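Local coordinates for DUF1904 domain-containing protein (PDB 1U9D) that is of unknown function but belongs to the DUF1904 family, whose two beta-alpha-beta units probably build a fold like that of the MIF (tautomerase-like) proteins, at residues M16-R22 with A50-I56; I28-L32 with Q92-L97; L40-L44 with T81-I85; P68-W74 with L103-P109. Residue numbers count along the deposited sequence, not the author numbering.

The four contacts trace two beta-alpha-beta units and their packing. Contacts 1 and 4 are pairs of parallel strands, one in each unit, held by backbone hydrogen bonds; they meet because strands 18-22 and 69-74 are antiparallel neighbours in one sheet, with Arg20 N 2.8 Å from Glu71 O. Contacts 2 and 3 both join helix 26-44 to helix 79-97 through mainly apolar side chains, without hydrogen bonds between the segments; the contact centres lie about 17 Å apart. All four are partly buried, contact 1 nearest the middle of the chain and contact 2 farthest out. On the sheet face away from the helices contact 1 is polar, contact 4 largely apolar, with Glu71 its one charged residue.

Contact 1 of 4, residues M16-R22 with A50-I56; sequences MPHLRFR and AFTFELI
Segments 16-22 and 50-56 run parallel, strand axes 18-22 and 52-55 approaching to 4.7 Å at 17°. Pro17-Arg22 and Phe51-Ile56 are extended; before them Met16 has positive phi and Ala50 a helical, turn-like conformation. His18 pairs with Thr52, Leu19 with Phe53, Arg20 with Glu54 and Phe21 with Leu55. Backbone hydrogen bonds are Thr52 N to Pro17 O (3.2 Å), Leu19 N to Thr52 O, Glu54 N to Leu19 O and Phe21 N to Glu54 O (each 2.8 Å), then Ile56 N to Phe21 O (3.1 Å). On the polar face, His18 ND1 and Thr52 OG1 (p rotamer) hydrogen-bond at 2.8 Å. Arg20 NE and Glu54 OE2, 3.4 Å apart, form a charge-only salt bridge, a water hydrogen-bonding to both. On the apolar face, Phe21 CE2 meets Phe53 CD1 at 4.0 Å, while Pro17 CD lies over the Phe51 ring. These parallel strands belong to a beta-alpha-beta unit: its helix 26-44 packs on Phe51, Phe53 and Leu55, and strand 69-74 flanks strand 18-22, where Arg22 bridges to Glu71.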
# COMPACT_ATOMS: atom_id res chain seq x y z
N MSE A 16 -10.38 -1.59 -6.06
CA MSE A 16 -11.81 -1.29 -6.23
C MSE A 16 -12.73 -2.55 -6.18
O MSE A 16 -13.40 -2.87 -7.16
CB MSE A 16 -12.05 -0.56 -7.54
CG MSE A 16 -11.38 0.79 -7.61
SE MSE A 16 -12.49 2.12 -6.72
CE MSE A 16 -13.62 2.61 -8.29
N PRO A 17 -12.71 -3.26 -5.06
CA PRO A 17 -13.40 -4.54 -4.97
C PRO A 17 -14.90 -4.35 -4.81
O PRO A 17 -15.34 -3.53 -4.01
CB PRO A 17 -12.81 -5.19 -3.70
CG PRO A 17 -11.95 -4.15 -3.05
CD PRO A 17 -12.08 -2.87 -3.79
N HIS A 18 -15.66 -5.08 -5.60
CA HIS A 18 -17.10 -5.20 -5.48
C HIS A 18 -17.37 -6.62 -5.00
O HIS A 18 -17.07 -7.55 -5.72
CB HIS A 18 -17.75 -4.98 -6.85
CG HIS A 18 -17.31 -3.73 -7.54
ND1 HIS A 18 -17.99 -2.53 -7.43
CD2 HIS A 18 -16.25 -3.49 -8.35
CE1 HIS A 18 -17.36 -1.61 -8.14
NE2 HIS A 18 -16.30 -2.16 -8.70
N LEU A 19 -17.91 -6.78 -3.80
CA LEU A 19 -18.18 -8.10 -3.23
C LEU A 19 -19.63 -8.42 -3.47
O LEU A 19 -20.50 -7.62 -3.10
CB LEU A 19 -17.91 -8.11 -1.75
CG LEU A 19 -16.43 -8.17 -1.39
CD1 LEU A 19 -15.79 -6.82 -1.53
CD2 LEU A 19 -16.30 -8.72 0.01
N ARG A 20 -19.90 -9.59 -4.02
CA ARG A 20 -21.25 -10.03 -4.30
C ARG A 20 -21.53 -11.31 -3.52
O ARG A 20 -20.80 -12.27 -3.65
CB ARG A 20 -21.42 -10.28 -5.78
CG ARG A 20 -21.19 -9.08 -6.59
CD ARG A 20 -21.44 -9.28 -8.07
NE ARG A 20 -21.26 -8.01 -8.74
CZ ARG A 20 -21.21 -7.84 -10.05
NH1 ARG A 20 -21.32 -8.87 -10.87
NH2 ARG A 20 -21.03 -6.61 -10.52
N PHE A 21 -22.57 -11.29 -2.70
CA PHE A 21 -22.88 -12.37 -1.81
C PHE A 21 -24.01 -13.18 -2.39
O PHE A 21 -25.09 -12.64 -2.60
CB PHE A 21 -23.29 -11.78 -0.46
CG PHE A 21 -22.16 -11.12 0.26
CD1 PHE A 21 -21.35 -11.85 1.11
CD2 PHE A 21 -21.87 -9.80 0.04
CE1 PHE A 21 -20.26 -11.25 1.77
CE2 PHE A 21 -20.78 -9.19 0.67
CZ PHE A 21 -19.98 -9.94 1.55
N ARG A 22 -23.75 -14.45 -2.66
CA ARG A 22 -24.72 -15.34 -3.28
C ARG A 22 -24.98 -16.52 -2.36
O ARG A 22 -24.06 -17.02 -1.72
CB ARG A 22 -24.15 -15.94 -4.56
CG ARG A 22 -23.61 -14.98 -5.55
CD ARG A 22 -23.59 -15.58 -6.97
NE ARG A 22 -23.32 -14.48 -7.83
CZ ARG A 22 -24.13 -14.01 -8.75
NH1 ARG A 22 -25.29 -14.59 -9.02
NH2 ARG A 22 -23.74 -12.96 -9.43
N ALA A 50 -14.02 2.72 -1.21
CA ALA A 50 -13.54 1.98 -2.37
C ALA A 50 -14.22 0.59 -2.51
O ALA A 50 -14.09 -0.02 -3.56
CB ALA A 50 -12.03 1.81 -2.30
N PHE A 51 -14.94 0.13 -1.48
CA PHE A 51 -15.58 -1.18 -1.49
C PHE A 51 -17.07 -1.04 -1.73
O PHE A 51 -17.70 -0.08 -1.28
CB PHE A 51 -15.36 -1.90 -0.14
CG PHE A 51 -13.93 -2.12 0.22
CD1 PHE A 51 -13.35 -3.38 0.08
CD2 PHE A 51 -13.17 -1.10 0.74
CE1 PHE A 51 -12.02 -3.58 0.38
CE2 PHE A 51 -11.83 -1.31 1.08
CZ PHE A 51 -11.27 -2.56 0.89
N THR A 52 -17.65 -1.99 -2.45
CA THR A 52 -19.10 -2.09 -2.54
C THR A 52 -19.49 -3.53 -2.19
O THR A 52 -18.72 -4.47 -2.43
CB THR A 52 -19.63 -1.66 -3.91
OG1 THR A 52 -19.24 -2.61 -4.91
CG2 THR A 52 -18.99 -0.35 -4.38
N PHE A 53 -20.66 -3.67 -1.60
CA PHE A 53 -21.17 -4.94 -1.13
C PHE A 53 -22.56 -5.13 -1.71
O PHE A 53 -23.40 -4.22 -1.61
CB PHE A 53 -21.25 -4.93 0.39
CG PHE A 53 -19.95 -4.65 1.05
CD1 PHE A 53 -19.12 -5.68 1.43
CD2 PHE A 53 -19.54 -3.35 1.28
CE1 PHE A 53 -17.91 -5.41 2.03
CE2 PHE A 53 -18.35 -3.10 1.87
CZ PHE A 53 -17.52 -4.14 2.24
N GLU A 54 -22.83 -6.29 -2.31
CA GLU A 54 -24.12 -6.53 -2.95
C GLU A 54 -24.69 -7.87 -2.46
O GLU A 54 -24.00 -8.85 -2.47
CB GLU A 54 -23.91 -6.56 -4.47
CG GLU A 54 -25.11 -6.95 -5.29
CD GLU A 54 -24.92 -6.73 -6.79
OE1 GLU A 54 -25.90 -6.97 -7.54
OE2 GLU A 54 -23.82 -6.33 -7.25
N LEU A 55 -25.94 -7.90 -2.04
CA LEU A 55 -26.65 -9.14 -1.78
C LEU A 55 -27.45 -9.49 -3.03
O LEU A 55 -28.29 -8.71 -3.44
CB LEU A 55 -27.61 -8.96 -0.62
CG LEU A 55 -28.51 -10.14 -0.23
CD1 LEU A 55 -27.69 -11.37 0.04
CD2 LEU A 55 -29.38 -9.73 0.96
N ILE A 56 -27.21 -10.67 -3.59
CA ILE A 56 -27.77 -11.05 -4.88
C ILE A 56 -29.04 -11.83 -4.56
O ILE A 56 -28.99 -12.73 -3.75
CB ILE A 56 -26.74 -11.92 -5.66
CG1 ILE A 56 -25.48 -11.11 -5.95
CG2 ILE A 56 -27.32 -12.49 -6.94
CD1 ILE A 56 -25.70 -9.94 -6.81
O HOH W 1 -20.58 -5.23 -5.11
O HOH W 2 -21.58 -5.09 -7.59

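Contact 2 of 4, residues I28-L32 with Q92-L97; sequences IVESL and QIRQLL
Two alpha-helical segments, 28-32 and 92-97, cross at 132° with their axes 10.4 Å apart at closest approach, so that Leu32 lies by Gln92 (CA-CA 7.1 Å) and Ile28 by Leu96 (6.7 Å). Within the helices, Leu32 N bonds to Ile28 O at 3.0 Å and Leu97 N to Ile93 O at 2.9 Å. The second segment opens with Gln92, whose CA-to-CB bond points at the other helix and whose side chain lies alongside that of Leu32. One residue on, Ile93 makes the tightest touch, its CG1 3.4 Å from Leu32 CD1; both side chains leave sideways and bend inward, Leu32 with chi1 between wells at -128°. This is plain apolar packing between the connecting helices of two beta-alpha-beta units, near the start of helix 26-44 and the end of helix 79-97, which lie together on one face of the sheet. Leu96 (chi1 m, chi2 t) comes a turn later and points toward the first helix: its CD1 reaches Leu32 CG at 3.7 Å and Ser31 CB at 4.4 Å, while its CB lies 4.0 Å from Ile28 CD1. Last, Leu97 places its CG 4.4 Å from Ile28 CG2 and also touches Pro68, ahead of strand 69-74.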
# COMPACT_ATOMS: atom_id res chain seq x y z
N ILE A 28 -27.43 -12.59 7.66
CA ILE A 28 -26.00 -12.87 7.76
C ILE A 28 -25.19 -11.79 7.05
O ILE A 28 -24.27 -11.24 7.61
CB ILE A 28 -25.67 -14.24 7.11
CG1 ILE A 28 -26.35 -15.38 7.86
CG2 ILE A 28 -24.17 -14.48 7.09
CD1 ILE A 28 -25.96 -15.48 9.29
N VAL A 29 -25.55 -11.50 5.81
CA VAL A 29 -24.85 -10.48 5.03
C VAL A 29 -24.92 -9.11 5.72
O VAL A 29 -23.93 -8.37 5.74
CB VAL A 29 -25.42 -10.42 3.61
CG1 VAL A 29 -24.73 -9.34 2.79
CG2 VAL A 29 -25.23 -11.76 2.92
N GLU A 30 -26.08 -8.79 6.29
CA GLU A 30 -26.31 -7.48 6.92
C GLU A 30 -25.40 -7.29 8.11
O GLU A 30 -24.94 -6.17 8.37
CB GLU A 30 -27.76 -7.36 7.40
CG GLU A 30 -28.77 -7.17 6.29
CD GLU A 30 -30.22 -7.24 6.77
OE1 GLU A 30 -30.50 -7.80 7.87
OE2 GLU A 30 -31.10 -6.74 6.04
N SER A 31 -25.17 -8.37 8.85
CA SER A 31 -24.27 -8.39 9.98
C SER A 31 -22.80 -8.37 9.58
O SER A 31 -21.97 -7.78 10.27
CB SER A 31 -24.52 -9.65 10.82
OG SER A 31 -25.89 -9.75 11.19
N LEU A 32 -22.50 -9.04 8.47
CA LEU A 32 -21.15 -9.24 7.96
C LEU A 32 -20.53 -7.97 7.40
O LEU A 32 -19.32 -7.76 7.49
CB LEU A 32 -21.22 -10.21 6.80
CG LEU A 32 -20.31 -11.39 6.83
CD1 LEU A 32 -20.85 -12.39 5.85
CD2 LEU A 32 -18.93 -10.95 6.47
N GLN A 92 -14.64 -14.49 8.75
CA GLN A 92 -15.82 -13.76 9.19
C GLN A 92 -17.14 -14.49 8.94
O GLN A 92 -17.99 -14.57 9.83
CB GLN A 92 -15.84 -12.38 8.56
CG GLN A 92 -14.67 -11.55 9.06
CD GLN A 92 -14.97 -10.08 9.17
OE1 GLN A 92 -14.07 -9.29 9.47
NE2 GLN A 92 -16.21 -9.69 8.89
N ILE A 93 -17.30 -15.07 7.76
CA ILE A 93 -18.48 -15.86 7.47
C ILE A 93 -18.59 -17.07 8.42
O ILE A 93 -19.68 -17.40 8.85
CB ILE A 93 -18.52 -16.31 5.97
CG1 ILE A 93 -19.26 -15.27 5.12
CG2 ILE A 93 -19.25 -17.61 5.80
CD1 ILE A 93 -18.39 -14.47 4.23
N ARG A 94 -17.48 -17.70 8.75
CA ARG A 94 -17.50 -18.86 9.65
C ARG A 94 -17.99 -18.52 11.05
O ARG A 94 -18.66 -19.32 11.71
CB ARG A 94 -16.13 -19.49 9.74
CG ARG A 94 -15.79 -20.18 8.44
CD ARG A 94 -14.77 -21.24 8.51
NE ARG A 94 -15.08 -22.30 7.57
CZ ARG A 94 -14.18 -23.15 7.08
NH1 ARG A 94 -12.91 -23.08 7.45
NH2 ARG A 94 -14.56 -24.09 6.23
N GLN A 95 -17.67 -17.31 11.48
CA GLN A 95 -18.17 -16.77 12.73
C GLN A 95 -19.68 -16.73 12.81
O GLN A 95 -20.24 -16.92 13.88
CB GLN A 95 -17.65 -15.36 12.91
CG GLN A 95 -17.78 -14.86 14.30
CD GLN A 95 -16.46 -14.35 14.80
OE1 GLN A 95 -16.06 -13.24 14.43
NE2 GLN A 95 -15.76 -15.15 15.60
N LEU A 96 -20.35 -16.46 11.69
CA LEU A 96 -21.80 -16.34 11.68
C LEU A 96 -22.49 -17.63 11.23
O LEU A 96 -23.63 -17.86 11.59
CB LEU A 96 -22.22 -15.17 10.80
CG LEU A 96 -21.47 -13.88 11.14
CD1 LEU A 96 -21.57 -12.85 10.02
CD2 LEU A 96 -21.98 -13.31 12.45
N LEU A 97 -21.77 -18.47 10.48
CA LEU A 97 -22.34 -19.65 9.80
C LEU A 97 -21.72 -21.01 10.16
O LEU A 97 -22.21 -22.05 9.72
CB LEU A 97 -22.23 -19.47 8.28
CG LEU A 97 -23.42 -18.84 7.56
CD1 LEU A 97 -23.15 -18.84 6.05
CD2 LEU A 97 -24.75 -19.57 7.86

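Contact 3 of 4, residues L40-L44 with T81-I85; sequences LSSLL and TQDQI
Helical segments 40-44 and 81-85 run nearly antiparallel, at 159° between their N-to-C directions, with axes 11.3 Å apart at closest approach. Leu40 stands opposite Ile85 (CA-CA 7.3 Å) and Leu44 opposite Thr81 (8.3 Å). Each segment has its own helical hydrogen bond, Leu44 N to Leu40 O at 2.9 Å and Ile85 N to Thr81 O at 3.0 Å. The wide spacing is bridged by long aliphatic side chains. Leu40, in the mt rotamer, starts sideways and brings CD2 to 4.0 Å from Ile85 CG2; it also packs against Phe51 and Val88. Leu43 points its CA-to-CB bond toward the second helix and takes the tp rotamer. Its CD2 lies 4.1 Å from Ile85 CG1, and its CD1 meets the side chain of Gln84 at 3.8 Å from OE1, on the more exposed side. Leu44, again mt, extends CD2 to both Thr81 CG2 (3.7 Å) and Ile85 CD1 (3.8 Å). Ile85 thus receives all three leucines, while its side chain also rests on Trp74 and Phe107 of the sheet. A bound phosphate, probably from the crystallisation liquor, lies about 4 Å from the Thr81 side chain. Such leucine and isoleucine packing between neighbouring antiparallel helices on one face of a sheet fits the helical layer of a two-layer alpha/beta fold built from two beta-alpha-beta units.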
# COMPACT_ATOMS: atom_id res chain seq x y z
N LEU A 40 -11.20 -5.47 5.86
CA LEU A 40 -10.60 -5.35 4.51
C LEU A 40 -9.95 -4.00 4.25
O LEU A 40 -8.90 -3.93 3.63
CB LEU A 40 -11.63 -5.65 3.43
CG LEU A 40 -12.17 -7.08 3.45
CD1 LEU A 40 -13.26 -7.26 2.39
CD2 LEU A 40 -11.05 -8.08 3.22
N SER A 41 -10.56 -2.92 4.73
CA SER A 41 -9.99 -1.61 4.44
C SER A 41 -8.65 -1.44 5.18
O SER A 41 -7.72 -0.86 4.63
CB SER A 41 -10.98 -0.48 4.74
OG SER A 41 -11.39 -0.49 6.08
N SER A 42 -8.57 -1.99 6.40
CA SER A 42 -7.32 -2.04 7.16
C SER A 42 -6.28 -2.91 6.48
O SER A 42 -5.12 -2.50 6.28
CB SER A 42 -7.57 -2.64 8.55
OG SER A 42 -8.41 -1.82 9.31
N LEU A 43 -6.68 -4.12 6.14
CA LEU A 43 -5.79 -5.08 5.52
C LEU A 43 -5.17 -4.55 4.23
O LEU A 43 -3.99 -4.73 4.01
CB LEU A 43 -6.52 -6.36 5.22
CG LEU A 43 -5.63 -7.43 4.60
CD1 LEU A 43 -4.68 -7.99 5.66
CD2 LEU A 43 -6.47 -8.49 3.94
N LEU A 44 -5.97 -3.91 3.39
CA LEU A 44 -5.55 -3.49 2.06
C LEU A 44 -5.12 -2.04 1.99
O LEU A 44 -4.68 -1.58 0.93
CB LEU A 44 -6.68 -3.74 1.06
CG LEU A 44 -7.16 -5.19 1.14
CD1 LEU A 44 -8.32 -5.39 0.22
CD2 LEU A 44 -6.02 -6.21 0.84
N THR A 81 -1.70 -11.56 -1.58
CA THR A 81 -2.72 -10.67 -1.03
C THR A 81 -4.12 -11.23 -1.22
O THR A 81 -4.95 -11.22 -0.31
CB THR A 81 -2.58 -9.31 -1.66
OG1 THR A 81 -1.25 -8.83 -1.38
CG2 THR A 81 -3.50 -8.27 -1.02
N GLN A 82 -4.37 -11.72 -2.43
CA GLN A 82 -5.63 -12.37 -2.77
C GLN A 82 -5.90 -13.51 -1.79
O GLN A 82 -6.99 -13.66 -1.27
CB GLN A 82 -5.54 -12.88 -4.22
CG GLN A 82 -6.76 -13.62 -4.74
CD GLN A 82 -6.57 -14.07 -6.18
OE1 GLN A 82 -6.71 -13.26 -7.11
NE2 GLN A 82 -6.23 -15.34 -6.36
N ASP A 83 -4.89 -14.31 -1.50
CA ASP A 83 -5.05 -15.39 -0.54
C ASP A 83 -5.46 -14.91 0.85
O ASP A 83 -6.25 -15.55 1.52
CB ASP A 83 -3.74 -16.17 -0.35
CG ASP A 83 -3.26 -16.90 -1.58
OD1 ASP A 83 -3.98 -17.11 -2.59
OD2 ASP A 83 -2.08 -17.34 -1.61
N GLN A 84 -4.87 -13.80 1.31
CA GLN A 84 -5.21 -13.23 2.61
C GLN A 84 -6.64 -12.72 2.67
O GLN A 84 -7.35 -12.88 3.67
CB GLN A 84 -4.24 -12.10 2.97
CG GLN A 84 -2.97 -12.59 3.64
CD GLN A 84 -3.08 -12.47 5.14
OE1 GLN A 84 -2.96 -11.36 5.69
NE2 GLN A 84 -3.36 -13.58 5.81
N ILE A 85 -7.09 -12.12 1.57
CA ILE A 85 -8.45 -11.61 1.51
C ILE A 85 -9.43 -12.74 1.59
O ILE A 85 -10.44 -12.62 2.28
CB ILE A 85 -8.69 -10.80 0.23
CG1 ILE A 85 -7.84 -9.55 0.21
CG2 ILE A 85 -10.18 -10.44 0.12
CD1 ILE A 85 -7.69 -8.96 -1.16

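Contact 4 of 4, residues P68-W74 with L103-P109; sequences PMVEVLW and LAVVFIP
Segments 68-74 and 103-109 are extended parallel strands (axes of 69-74 and 104-109 4.6 Å apart at 20°), in register from Met69-Ala104 to Trp74-Pro109. Six backbone hydrogen bonds alternate between Pro68, Val70, Val72 and Trp74 on one strand and Ala104, Val106 and Ile108 on the other, first Ala104 N to Pro68 O (3.1 Å), last Trp74 N to Ile108 O (3.2 Å). On the face of Val70, Val72 and Trp74, Leu103 bends CD1 between Pro68 CB (3.8 Å) and Val70 CG2 (4.1 Å). The Phe107 ring touches both Val72 and Trp74: Val72 CG2 lies over its face, and its CD1 over a face of Trp74, 3.5 Å from CZ2. With Trp74 chi1 p, the rings meet obliquely (planes 43°, centroids 4.9 Å). On the other face, Met69 (selenomethionine), extended through chi1 and chi2, brings CE to 4.1 Å from Ala104 CB and SE to 4.1 Å from Val106 CG1. Val106 CG1 nestles 3.4 Å from Glu71 CG; Ile108 sets CB 4.3 Å from Leu73 CG and CD1 4.0 Å from OE2 of Glu71, whose carboxylate bridges to Arg22. In this second beta-alpha-beta unit helix 79-97 covers Trp74 and Phe107, and strand 18-22 borders strand 69-74 antiparallel.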
# COMPACT_ATOMS: atom_id res chain seq x y z
N PRO A 68 -22.56 -21.20 0.41
CA PRO A 68 -22.44 -19.76 0.17
C PRO A 68 -21.27 -19.41 -0.73
O PRO A 68 -20.27 -20.12 -0.78
CB PRO A 68 -22.33 -19.18 1.57
CG PRO A 68 -21.93 -20.26 2.43
CD PRO A 68 -22.27 -21.56 1.81
N MSE A 69 -21.40 -18.33 -1.52
CA MSE A 69 -20.32 -17.89 -2.37
C MSE A 69 -20.21 -16.38 -2.36
O MSE A 69 -21.23 -15.71 -2.39
CB MSE A 69 -20.52 -18.30 -3.80
CG MSE A 69 -19.38 -17.82 -4.71
SE MSE A 69 -19.79 -18.18 -6.53
CE MSE A 69 -18.92 -19.96 -6.65
N VAL A 70 -18.97 -15.90 -2.34
CA VAL A 70 -18.70 -14.48 -2.45
C VAL A 70 -17.86 -14.33 -3.70
O VAL A 70 -16.81 -14.97 -3.83
CB VAL A 70 -17.91 -13.95 -1.25
CG1 VAL A 70 -17.64 -12.45 -1.42
CG2 VAL A 70 -18.65 -14.26 0.04
N GLU A 71 -18.34 -13.52 -4.64
CA GLU A 71 -17.61 -13.19 -5.84
C GLU A 71 -16.98 -11.84 -5.57
O GLU A 71 -17.65 -10.96 -5.02
CB GLU A 71 -18.54 -13.04 -7.02
CG GLU A 71 -19.07 -14.32 -7.62
CD GLU A 71 -20.03 -14.04 -8.77
OE1 GLU A 71 -20.82 -13.07 -8.65
OE2 GLU A 71 -19.97 -14.75 -9.78
N VAL A 72 -15.72 -11.69 -5.94
CA VAL A 72 -15.01 -10.41 -5.74
C VAL A 72 -14.62 -9.96 -7.12
O VAL A 72 -13.83 -10.62 -7.80
CB VAL A 72 -13.79 -10.56 -4.87
CG1 VAL A 72 -13.04 -9.25 -4.73
CG2 VAL A 72 -14.17 -11.10 -3.49
N LEU A 73 -15.23 -8.89 -7.60
CA LEU A 73 -14.86 -8.34 -8.88
C LEU A 73 -13.91 -7.21 -8.59
O LEU A 73 -14.23 -6.31 -7.81
CB LEU A 73 -16.07 -7.84 -9.64
CG LEU A 73 -16.93 -8.99 -10.15
CD1 LEU A 73 -17.97 -9.34 -9.13
CD2 LEU A 73 -17.55 -8.63 -11.51
N TRP A 74 -12.70 -7.28 -9.13
CA TRP A 74 -11.70 -6.27 -8.77
C TRP A 74 -10.62 -6.10 -9.81
O TRP A 74 -10.60 -6.83 -10.76
CB TRP A 74 -11.10 -6.63 -7.41
CG TRP A 74 -10.17 -7.82 -7.40
CD1 TRP A 74 -10.04 -8.81 -8.35
CD2 TRP A 74 -9.25 -8.16 -6.37
NE1 TRP A 74 -9.08 -9.71 -7.97
CE2 TRP A 74 -8.58 -9.33 -6.76
CE3 TRP A 74 -8.92 -7.57 -5.14
CZ2 TRP A 74 -7.60 -9.92 -5.97
CZ3 TRP A 74 -7.95 -8.15 -4.36
CH2 TRP A 74 -7.31 -9.32 -4.78
N LEU A 103 -17.46 -22.14 2.52
CA LEU A 103 -17.58 -20.93 1.73
C LEU A 103 -16.70 -20.99 0.49
O LEU A 103 -15.54 -21.37 0.59
CB LEU A 103 -17.18 -19.72 2.56
CG LEU A 103 -17.32 -18.37 1.84
CD1 LEU A 103 -18.75 -17.96 1.69
CD2 LEU A 103 -16.52 -17.28 2.55
N ALA A 104 -17.24 -20.61 -0.66
CA ALA A 104 -16.45 -20.37 -1.86
C ALA A 104 -16.19 -18.85 -1.99
O ALA A 104 -17.10 -18.06 -1.78
CB ALA A 104 -17.18 -20.85 -3.09
N VAL A 105 -14.98 -18.44 -2.31
CA VAL A 105 -14.68 -17.03 -2.57
C VAL A 105 -14.02 -17.05 -3.93
O VAL A 105 -13.02 -17.75 -4.13
CB VAL A 105 -13.71 -16.43 -1.55
CG1 VAL A 105 -13.36 -14.99 -1.96
CG2 VAL A 105 -14.27 -16.44 -0.12
N VAL A 106 -14.55 -16.31 -4.89
CA VAL A 106 -14.01 -16.37 -6.25
C VAL A 106 -13.66 -14.95 -6.71
O VAL A 106 -14.48 -14.06 -6.60
CB VAL A 106 -15.03 -17.03 -7.23
CG1 VAL A 106 -16.24 -16.26 -7.38
CG2 VAL A 106 -14.41 -17.19 -8.61
N PHE A 107 -12.45 -14.75 -7.22
CA PHE A 107 -12.04 -13.43 -7.65
C PHE A 107 -12.15 -13.37 -9.17
O PHE A 107 -11.72 -14.28 -9.86
CB PHE A 107 -10.61 -13.18 -7.18
CG PHE A 107 -10.47 -13.08 -5.69
CD1 PHE A 107 -10.39 -11.85 -5.07
CD2 PHE A 107 -10.39 -14.22 -4.91
CE1 PHE A 107 -10.28 -11.78 -3.69
CE2 PHE A 107 -10.27 -14.14 -3.54
CZ PHE A 107 -10.21 -12.89 -2.93
N ILE A 108 -12.74 -12.31 -9.70
CA ILE A 108 -12.85 -12.14 -11.13
C ILE A 108 -12.13 -10.85 -11.49
O ILE A 108 -12.51 -9.81 -11.01
CB ILE A 108 -14.32 -12.13 -11.56
CG1 ILE A 108 -14.94 -13.52 -11.33
CG2 ILE A 108 -14.44 -11.74 -13.04
CD1 ILE A 108 -16.40 -13.50 -11.09
N PRO A 109 -11.07 -10.93 -12.27
CA PRO A 109 -10.30 -9.75 -12.68
C PRO A 109 -11.03 -8.88 -13.69
O PRO A 109 -11.59 -9.38 -14.66
CB PRO A 109 -9.05 -10.37 -13.32
CG PRO A 109 -9.55 -11.62 -13.90
CD PRO A 109 -10.47 -12.16 -12.84